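Local structure of 1-phosphatidylinositol 4,5-bisphosphate phosphodiesterase (Drosophila melanogaster, 6IRB) at residues 125-130 with 188-193; 139-144 with 169-174. The protein belongs to the phospholipase C-beta family and is represented here by a single, almost wholly helical chain folded back into a long hairpin. The protein carries 2 engineered substitutions. All coordinates share one frame; numbering follows the deposited sequence.

Contact 1. Residues 125-130 with 188-193; sequences DRHARD and RAMEKL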
ATOM      1  N   ASP A 125     -19.351  22.062 -37.954  1.00 72.67           N
ATOM      2  CA  ASP A 125     -20.775  21.879 -38.201  1.00 71.77           C
ATOM      3  C   ASP A 125     -21.499  23.220 -38.242  1.00 58.86           C
ATOM      4  O   ASP A 125     -22.323  23.454 -39.134  1.00 56.75           O
ATOM      5  CB  ASP A 125     -21.365  20.945 -37.146  1.00 91.61           C
ATOM      6  CG  ASP A 125     -21.238  19.475 -37.537  1.00102.82           C
ATOM      7  OD1 ASP A 125     -20.141  19.070 -37.984  1.00102.71           O
ATOM      8  OD2 ASP A 125     -22.227  18.726 -37.397  1.00107.13           O
ATOM      9  N   ARG A 126     -21.191  24.124 -37.303  1.00 57.66           N
ATOM     10  CA  ARG A 126     -21.747  25.471 -37.383  1.00 56.80           C
ATOM     11  C   ARG A 126     -21.335  26.169 -38.668  1.00 58.14           C
ATOM     12  O   ARG A 126     -22.189  26.646 -39.425  1.00 54.76           O
ATOM     13  CB  ARG A 126     -21.333  26.323 -36.189  1.00 62.36           C
ATOM     14  CG  ARG A 126     -22.197  27.573 -36.159  1.00 83.05           C
ATOM     15  CD  ARG A 126     -21.540  28.763 -35.493  1.00104.30           C
ATOM     16  NE  ARG A 126     -22.512  29.545 -34.734  1.00113.91           N
ATOM     17  CZ  ARG A 126     -22.798  30.820 -34.989  1.00108.96           C
ATOM     18  NH1 ARG A 126     -22.196  31.451 -35.994  1.00104.01           N
ATOM     19  NH2 ARG A 126     -23.698  31.463 -34.256  1.00106.24           N
ATOM     20  N   HIS A 127     -20.024  26.212 -38.941  1.00 55.38           N
ATOM     21  CA  HIS A 127     -19.508  26.981 -40.071  1.00 55.35           C
ATOM     22  C   HIS A 127     -20.277  26.680 -41.350  1.00 58.90           C
ATOM     23  O   HIS A 127     -20.496  27.579 -42.170  1.00 55.51           O
ATOM     24  CB  HIS A 127     -18.027  26.663 -40.285  1.00 50.69           C
ATOM     25  CG  HIS A 127     -17.102  27.447 -39.413  1.00 52.04           C
ATOM     26  ND1 HIS A 127     -17.545  28.367 -38.489  1.00 58.70           N
ATOM     27  CD2 HIS A 127     -15.750  27.440 -39.320  1.00 56.33           C
ATOM     28  CE1 HIS A 127     -16.505  28.898 -37.866  1.00 60.12           C
ATOM     29  NE2 HIS A 127     -15.404  28.352 -38.350  1.00 55.38           N
ATOM     30  N   ALA A 128     -20.719  25.431 -41.519  1.00 62.90           N
ATOM     31  CA  ALA A 128     -21.409  25.042 -42.742  1.00 61.29           C
ATOM     32  C   ALA A 128     -22.825  25.601 -42.774  1.00 60.93           C
ATOM     33  O   ALA A 128     -23.308  26.017 -43.834  1.00 58.75           O
ATOM     34  CB  ALA A 128     -21.434  23.517 -42.870  1.00 53.05           C
ATOM     35  N   ARG A 129     -23.495  25.616 -41.618  1.00 63.65           N
ATOM     36  CA  ARG A 129     -24.821  26.218 -41.502  1.00 67.17           C
ATOM     37  C   ARG A 129     -24.800  27.671 -41.948  1.00 64.85           C
ATOM     38  O   ARG A 129     -25.677  28.126 -42.691  1.00 59.34           O
ATOM     39  CB  ARG A 129     -25.281  26.136 -40.052  1.00 75.79           C
ATOM     40  CG  ARG A 129     -26.049  24.892 -39.721  1.00 92.01           C
ATOM     41  CD  ARG A 129     -26.077  24.690 -38.207  1.00 99.32           C
ATOM     42  NE  ARG A 129     -26.036  23.287 -37.780  1.00109.74           N
ATOM     43  CZ  ARG A 129     -26.808  22.298 -38.232  1.00115.94           C
ATOM     44  NH1 ARG A 129     -27.737  22.505 -39.159  1.00113.76           N
ATOM     45  NH2 ARG A 129     -26.644  21.076 -37.740  1.00121.69           N
ATOM     46  N   ASP A 130     -23.812  28.419 -41.470  1.00 63.50           N
ATOM     47  CA  ASP A 130     -23.649  29.814 -41.859  1.00 70.52           C
ATOM     48  C   ASP A 130     -23.678  29.973 -43.371  1.00 71.04           C
ATOM     49  O   ASP A 130     -24.375  30.845 -43.904  1.00 72.71           O
ATOM     50  CB  ASP A 130     -22.351  30.351 -41.267  1.00 71.03           C
ATOM     51  CG  ASP A 130     -22.408  30.427 -39.757  1.00 76.55           C
ATOM     52  OD1 ASP A 130     -23.528  30.615 -39.225  1.00 70.80           O
ATOM     53  OD2 ASP A 130     -21.344  30.284 -39.107  1.00 81.54           O
ATOM     54  N   ARG A 188     -10.454  32.301 -39.728  1.00 42.90           N
ATOM     55  CA  ARG A 188      -9.917  32.908 -38.517  1.00 49.96           C
ATOM     56  C   ARG A 188     -10.472  32.209 -37.288  1.00 61.14           C
ATOM     57  O   ARG A 188      -9.732  31.879 -36.351  1.00 63.89           O
ATOM     58  CB  ARG A 188     -10.269  34.391 -38.494  1.00 50.72           C
ATOM     59  CG  ARG A 188      -9.095  35.269 -38.810  1.00 69.65           C
ATOM     60  CD  ARG A 188      -9.219  35.805 -40.216  1.00 68.54           C
ATOM     61  NE  ARG A 188      -8.019  36.519 -40.626  1.00 80.87           N
ATOM     62  CZ  ARG A 188      -7.882  37.837 -40.569  1.00 86.41           C
ATOM     63  NH1 ARG A 188      -8.887  38.585 -40.125  1.00 78.72           N
ATOM     64  NH2 ARG A 188      -6.748  38.404 -40.964  1.00 88.07           N
ATOM     65  N   ALA A 189     -11.781  31.959 -37.286  1.00 55.60           N
ATOM     66  CA  ALA A 189     -12.397  31.294 -36.149  1.00 49.67           C
ATOM     67  C   ALA A 189     -11.780  29.926 -35.929  1.00 53.26           C
ATOM     68  O   ALA A 189     -11.468  29.548 -34.789  1.00 49.32           O
ATOM     69  CB  ALA A 189     -13.903  31.172 -36.371  1.00 47.90           C
HETATM   70  N   MSE A 190     -11.586  29.175 -37.007  1.00 49.20           N
HETATM   71  CA  MSE A 190     -11.007  27.863 -36.884  1.00 55.90           C
HETATM   72  C   MSE A 190      -9.585  27.913 -36.332  1.00 45.23           C
HETATM   73  O   MSE A 190      -9.250  27.183 -35.403  1.00 38.05           O
HETATM   74  CB  MSE A 190     -11.028  27.142 -38.211  1.00 60.35           C
HETATM   75  CG  MSE A 190     -10.663  25.701 -38.026  1.00 70.89           C
HETATM   76 SE   MSE A 190     -11.723  24.985 -36.530  1.00 93.24          SE
HETATM   77  CE  MSE A 190     -13.488  24.734 -37.366  1.00 70.26           C
ATOM     78  N   GLU A 191      -8.722  28.739 -36.917  1.00 48.10           N
ATOM     79  CA  GLU A 191      -7.355  28.803 -36.405  1.00 55.99           C
ATOM     80  C   GLU A 191      -7.372  29.082 -34.910  1.00 56.81           C
ATOM     81  O   GLU A 191      -6.757  28.353 -34.123  1.00 61.31           O
ATOM     82  CB  GLU A 191      -6.524  29.839 -37.156  1.00 56.23           C
ATOM     83  CG  GLU A 191      -5.066  29.433 -37.196  1.00 75.90           C
ATOM     84  CD  GLU A 191      -4.237  30.248 -38.164  1.00 97.05           C
ATOM     85  OE1 GLU A 191      -4.087  31.469 -37.935  1.00103.04           O
ATOM     86  OE2 GLU A 191      -3.724  29.660 -39.145  1.00105.44           O
ATOM     87  N   LYS A 192      -8.063  30.151 -34.505  1.00 49.35           N
ATOM     88  CA  LYS A 192      -8.095  30.507 -33.096  1.00 56.16           C
ATOM     89  C   LYS A 192      -8.552  29.315 -32.259  1.00 65.48           C
ATOM     90  O   LYS A 192      -7.953  29.010 -31.219  1.00 77.62           O
ATOM     91  CB  LYS A 192      -9.000  31.732 -32.903  1.00 64.45           C
ATOM     92  CG  LYS A 192      -9.631  31.929 -31.499  1.00 83.68           C
ATOM     93  CD  LYS A 192      -8.715  31.722 -30.278  1.00 89.08           C
ATOM     94  CE  LYS A 192      -9.525  31.102 -29.127  1.00 77.80           C
ATOM     95  NZ  LYS A 192      -8.796  31.072 -27.839  1.00 72.85           N
ATOM     96  N   LEU A 193      -9.587  28.604 -32.715  1.00 57.29           N
ATOM     97  CA  LEU A 193      -9.976  27.357 -32.060  1.00 49.29           C
ATOM     98  C   LEU A 193      -8.802  26.388 -31.928  1.00 59.04           C
ATOM     99  O   LEU A 193      -8.471  25.949 -30.818  1.00 54.91           O
ATOM    100  CB  LEU A 193     -11.146  26.691 -32.796  1.00 33.57           C
ATOM    101  CG  LEU A 193     -11.805  25.592 -31.943  1.00 33.68           C
ATOM    102  CD1 LEU A 193     -11.759  25.954 -30.476  1.00 42.07           C
ATOM    103  CD2 LEU A 193     -13.246  25.287 -32.333  1.00 41.07           C
TER
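H127 meets A189 and M190 in a small, partly buried contact between two long helices, with residues 125-130 on helix 18-150 and residues 188-193 on helix 157-210. The CA atoms of H127 and M190 lie 9.1 Å apart, the nearest such pair across the two segments. Most of the bridging is done by the imidazole of H127. The side chain leaves its helix toward 188-193 with CG anti to the carbonyl carbon (chi1 -84°), and the ring spans the gap to A189 and M190. The methyl of A189 sits at the ring edge, near the ring plane, with CB 3.8 Å from both NE2 and CE1 of H127. On the CD2 side of the same ring, the terminal methyl CE of M190, a selenomethionine, comes within 4.0 Å of CD2, reaching the ring obliquely. Bends at chi2 (48°) and chi3 (77°) curl the M190 chain back so that its methyl reaches the histidine. NE2 of the buried ring is also hydrogen-bonded to a residue just beyond the segments.

The helices form an antiparallel helical hairpin, consistent with the C-terminal coiled-coil region of phospholipase C-beta enzymes. The same M190 side chain also packs on I120, L123 and E124 of helix 18-150, and L193 touches L123. The backbone is tied in as well: the carbonyl oxygen of H127 accepts a hydrogen bond from NE2 of Q186. One helical turn apart, R126 and D130 form a salt bridge, NH1 to OD2 at 3.4 Å, whose hydrogen bond is weak; D130 also leans on I182 and Q186.

Contact 2. Residues 139-144 with 169-174; sequences AKMSAD and QNNVKR
M141, a selenomethionine, reaches across to N171 and R174 and is the residue of 139-144 that carries the contact. A139 and K140 lead up to it, their carbonyl oxygens accepting the backbone N-H groups of A143 and D144. From M141 the side chain sets off toward the other helix and runs straight out to SE before turning at the last torsion (chi3 10°), which brings CE round to the arginine. CE lies 3.4 Å from NE of R174 and 4.0 Å from its CD, while SE rests over one face of the guanidinium, 4.0 Å from NE. The R174 chain is extended from CG to NE, and the two side chains run at a slant to each other. SE also stands 4.2 Å from the amide oxygen OD1 of N171, a loose approach without bonding. Past M141 comes S142, and the hydroxyl OG1 of T145 is placed to hydrogen-bond to the carbonyl oxygen of either residue, or to share its proton between them. Helices 18-150 and 157-210 face each other antiparallel here, near the turn of the hairpin, with N171 also touching T145 and R174 reaching K137 on helix 18-150.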
ATOM      1  N   ALA A 139     -29.899  34.093 -51.995  1.00 60.12           N
ATOM      2  CA  ALA A 139     -30.947  33.694 -52.916  1.00 66.28           C
ATOM      3  C   ALA A 139     -32.185  34.565 -52.740  1.00 77.48           C
ATOM      4  O   ALA A 139     -32.755  35.044 -53.729  1.00 90.72           O
ATOM      5  CB  ALA A 139     -31.284  32.220 -52.713  1.00 55.46           C
ATOM      6  N   LYS A 140     -32.592  34.824 -51.492  1.00 67.45           N
ATOM      7  CA  LYS A 140     -33.846  35.540 -51.279  1.00 70.68           C
ATOM      8  C   LYS A 140     -33.804  36.931 -51.877  1.00 83.21           C
ATOM      9  O   LYS A 140     -34.775  37.374 -52.502  1.00 93.77           O
ATOM     10  CB  LYS A 140     -34.186  35.644 -49.800  1.00 67.05           C
ATOM     11  CG  LYS A 140     -35.403  36.534 -49.576  1.00 76.46           C
ATOM     12  CD  LYS A 140     -36.667  35.711 -49.443  1.00 87.75           C
ATOM     13  CE  LYS A 140     -37.905  36.533 -49.747  1.00103.35           C
ATOM     14  NZ  LYS A 140     -39.148  35.714 -49.651  1.00115.92           N
HETATM   15  N   MSE A 141     -32.703  37.638 -51.689  1.00 80.51           N
HETATM   16  CA  MSE A 141     -32.568  38.902 -52.365  1.00 85.18           C
HETATM   17  C   MSE A 141     -32.720  38.760 -53.861  1.00 77.53           C
HETATM   18  O   MSE A 141     -33.350  39.604 -54.492  1.00 81.33           O
HETATM   19  CB  MSE A 141     -31.271  39.572 -52.009  1.00 98.38           C
HETATM   20  CG  MSE A 141     -31.329  41.015 -52.392  1.00119.33           C
HETATM   21 SE   MSE A 141     -29.680  41.881 -51.990  1.00140.81          SE
HETATM   22  CE  MSE A 141     -28.613  40.313 -51.552  1.00149.46           C
ATOM     23  N   SER A 142     -32.095  37.736 -54.438  1.00 69.32           N
ATOM     24  CA  SER A 142     -32.084  37.629 -55.893  1.00 72.81           C
ATOM     25  C   SER A 142     -33.505  37.632 -56.437  1.00 64.44           C
ATOM     26  O   SER A 142     -33.813  38.319 -57.415  1.00 49.80           O
ATOM     27  CB  SER A 142     -31.351  36.366 -56.339  1.00 87.19           C
ATOM     28  OG  SER A 142     -31.932  35.852 -57.529  1.00 89.78           O
ATOM     29  N   ALA A 143     -34.381  36.837 -55.828  1.00 61.65           N
ATOM     30  CA  ALA A 143     -35.812  37.006 -56.047  1.00 71.49           C
ATOM     31  C   ALA A 143     -36.248  38.437 -55.755  1.00 75.67           C
ATOM     32  O   ALA A 143     -36.809  39.120 -56.618  1.00 79.30           O
ATOM     33  CB  ALA A 143     -36.594  36.023 -55.175  1.00 84.19           C
ATOM     34  N   ASP A 144     -35.960  38.911 -54.536  1.00 74.07           N
ATOM     35  CA  ASP A 144     -36.438  40.219 -54.085  1.00 77.58           C
ATOM     36  C   ASP A 144     -35.992  41.345 -55.013  1.00 76.45           C
ATOM     37  O   ASP A 144     -36.724  42.323 -55.213  1.00 85.32           O
ATOM     38  CB  ASP A 144     -35.999  40.439 -52.647  1.00 83.36           C
ATOM     39  CG  ASP A 144     -36.748  39.527 -51.687  1.00107.91           C
ATOM     40  OD1 ASP A 144     -37.502  38.649 -52.175  1.00112.30           O
ATOM     41  OD2 ASP A 144     -36.569  39.664 -50.457  1.00119.31           O
ATOM     42  N   GLN A 169     -25.801  41.636 -61.689  1.00 86.19           N
ATOM     43  CA  GLN A 169     -24.343  41.565 -61.662  1.00101.94           C
ATOM     44  C   GLN A 169     -23.767  42.341 -60.484  1.00 99.83           C
ATOM     45  O   GLN A 169     -22.839  41.863 -59.817  1.00104.69           O
ATOM     46  CB  GLN A 169     -23.744  42.023 -62.989  1.00117.50           C
ATOM     47  CG  GLN A 169     -22.369  41.373 -63.243  1.00130.15           C
ATOM     48  CD  GLN A 169     -22.439  40.074 -64.056  1.00136.15           C
ATOM     49  OE1 GLN A 169     -23.469  39.396 -64.087  1.00136.76           O
ATOM     50  NE2 GLN A 169     -21.328  39.717 -64.696  1.00137.93           N
ATOM     51  N   ASN A 170     -24.273  43.550 -60.230  1.00 94.20           N
ATOM     52  CA  ASN A 170     -23.890  44.258 -59.012  1.00 91.50           C
ATOM     53  C   ASN A 170     -24.043  43.339 -57.803  1.00 86.49           C
ATOM     54  O   ASN A 170     -23.129  43.204 -56.983  1.00 82.95           O
ATOM     55  CB  ASN A 170     -24.743  45.527 -58.874  1.00104.78           C
ATOM     56  CG  ASN A 170     -24.389  46.375 -57.646  1.00112.98           C
ATOM     57  OD1 ASN A 170     -23.906  45.876 -56.628  1.00111.79           O
ATOM     58  ND2 ASN A 170     -24.632  47.678 -57.755  1.00114.51           N
ATOM     59  N   ASN A 171     -25.199  42.684 -57.694  1.00 81.61           N
ATOM     60  CA  ASN A 171     -25.452  41.766 -56.588  1.00 76.72           C
ATOM     61  C   ASN A 171     -24.505  40.571 -56.613  1.00 76.85           C
ATOM     62  O   ASN A 171     -24.111  40.065 -55.556  1.00 80.19           O
ATOM     63  CB  ASN A 171     -26.910  41.347 -56.605  1.00 80.69           C
ATOM     64  CG  ASN A 171     -27.812  42.458 -56.119  1.00 99.88           C
ATOM     65  OD1 ASN A 171     -29.035  42.313 -56.070  1.00116.19           O
ATOM     66  ND2 ASN A 171     -27.202  43.573 -55.711  1.00 97.72           N
ATOM     67  N   VAL A 172     -24.154  40.083 -57.803  1.00 74.23           N
ATOM     68  CA  VAL A 172     -23.176  38.999 -57.882  1.00 74.69           C
ATOM     69  C   VAL A 172     -21.849  39.445 -57.279  1.00 74.82           C
ATOM     70  O   VAL A 172     -21.209  38.689 -56.534  1.00 78.90           O
ATOM     71  CB  VAL A 172     -23.035  38.507 -59.332  1.00 80.69           C
ATOM     72  CG1 VAL A 172     -21.785  37.662 -59.502  1.00 64.70           C
ATOM     73  CG2 VAL A 172     -24.272  37.701 -59.708  1.00 80.19           C
ATOM     74  N   LYS A 173     -21.409  40.674 -57.594  1.00 66.81           N
ATOM     75  CA  LYS A 173     -20.254  41.251 -56.903  1.00 62.52           C
ATOM     76  C   LYS A 173     -20.440  41.166 -55.397  1.00 63.61           C
ATOM     77  O   LYS A 173     -19.576  40.655 -54.677  1.00 77.23           O
ATOM     78  CB  LYS A 173     -20.051  42.716 -57.304  1.00 65.28           C
ATOM     79  CG  LYS A 173     -19.036  42.996 -58.410  1.00 82.40           C
ATOM     80  CD  LYS A 173     -18.778  44.508 -58.511  1.00 86.20           C
ATOM     81  CE  LYS A 173     -18.166  44.930 -59.842  1.00 90.54           C
ATOM     82  NZ  LYS A 173     -16.680  44.903 -59.772  1.00 88.09           N
ATOM     83  N   ARG A 174     -21.586  41.642 -54.912  1.00 63.15           N
ATOM     84  CA  ARG A 174     -21.857  41.646 -53.480  1.00 58.64           C
ATOM     85  C   ARG A 174     -21.876  40.214 -52.951  1.00 57.37           C
ATOM     86  O   ARG A 174     -21.333  39.935 -51.872  1.00 49.12           O
ATOM     87  CB  ARG A 174     -23.158  42.413 -53.210  1.00 55.79           C
ATOM     88  CG  ARG A 174     -23.762  42.312 -51.822  1.00 63.19           C
ATOM     89  CD  ARG A 174     -25.273  42.576 -51.880  1.00 66.51           C
ATOM     90  NE  ARG A 174     -25.965  42.300 -50.617  1.00 66.25           N
ATOM     91  CZ  ARG A 174     -26.259  43.224 -49.702  1.00 62.04           C
ATOM     92  NH1 ARG A 174     -25.925  44.491 -49.905  1.00 52.73           N
ATOM     93  NH2 ARG A 174     -26.894  42.881 -48.585  1.00 60.69           N
TER

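Both contacts join helix 18-150 to helix 157-210, and they lie on the same side of the chain's centre with their own centres 25 Å apart and nearest atoms about 10 Å apart. In sequence, contact 2 falls between the segments of contact 1, nearer the turn that links the helices. Contact 1 is the more enclosed: its histidine is buried and lies against the methyl groups of an alanine and a selenomethionine, while its NE2 takes part in a hydrogen bond. Contact 2 is a surface contact, where the selenomethionine lies near an amide and an exposed guanidinium. A selenomethionine takes part in each, supplied by the later helix in contact 1 and the earlier in contact 2.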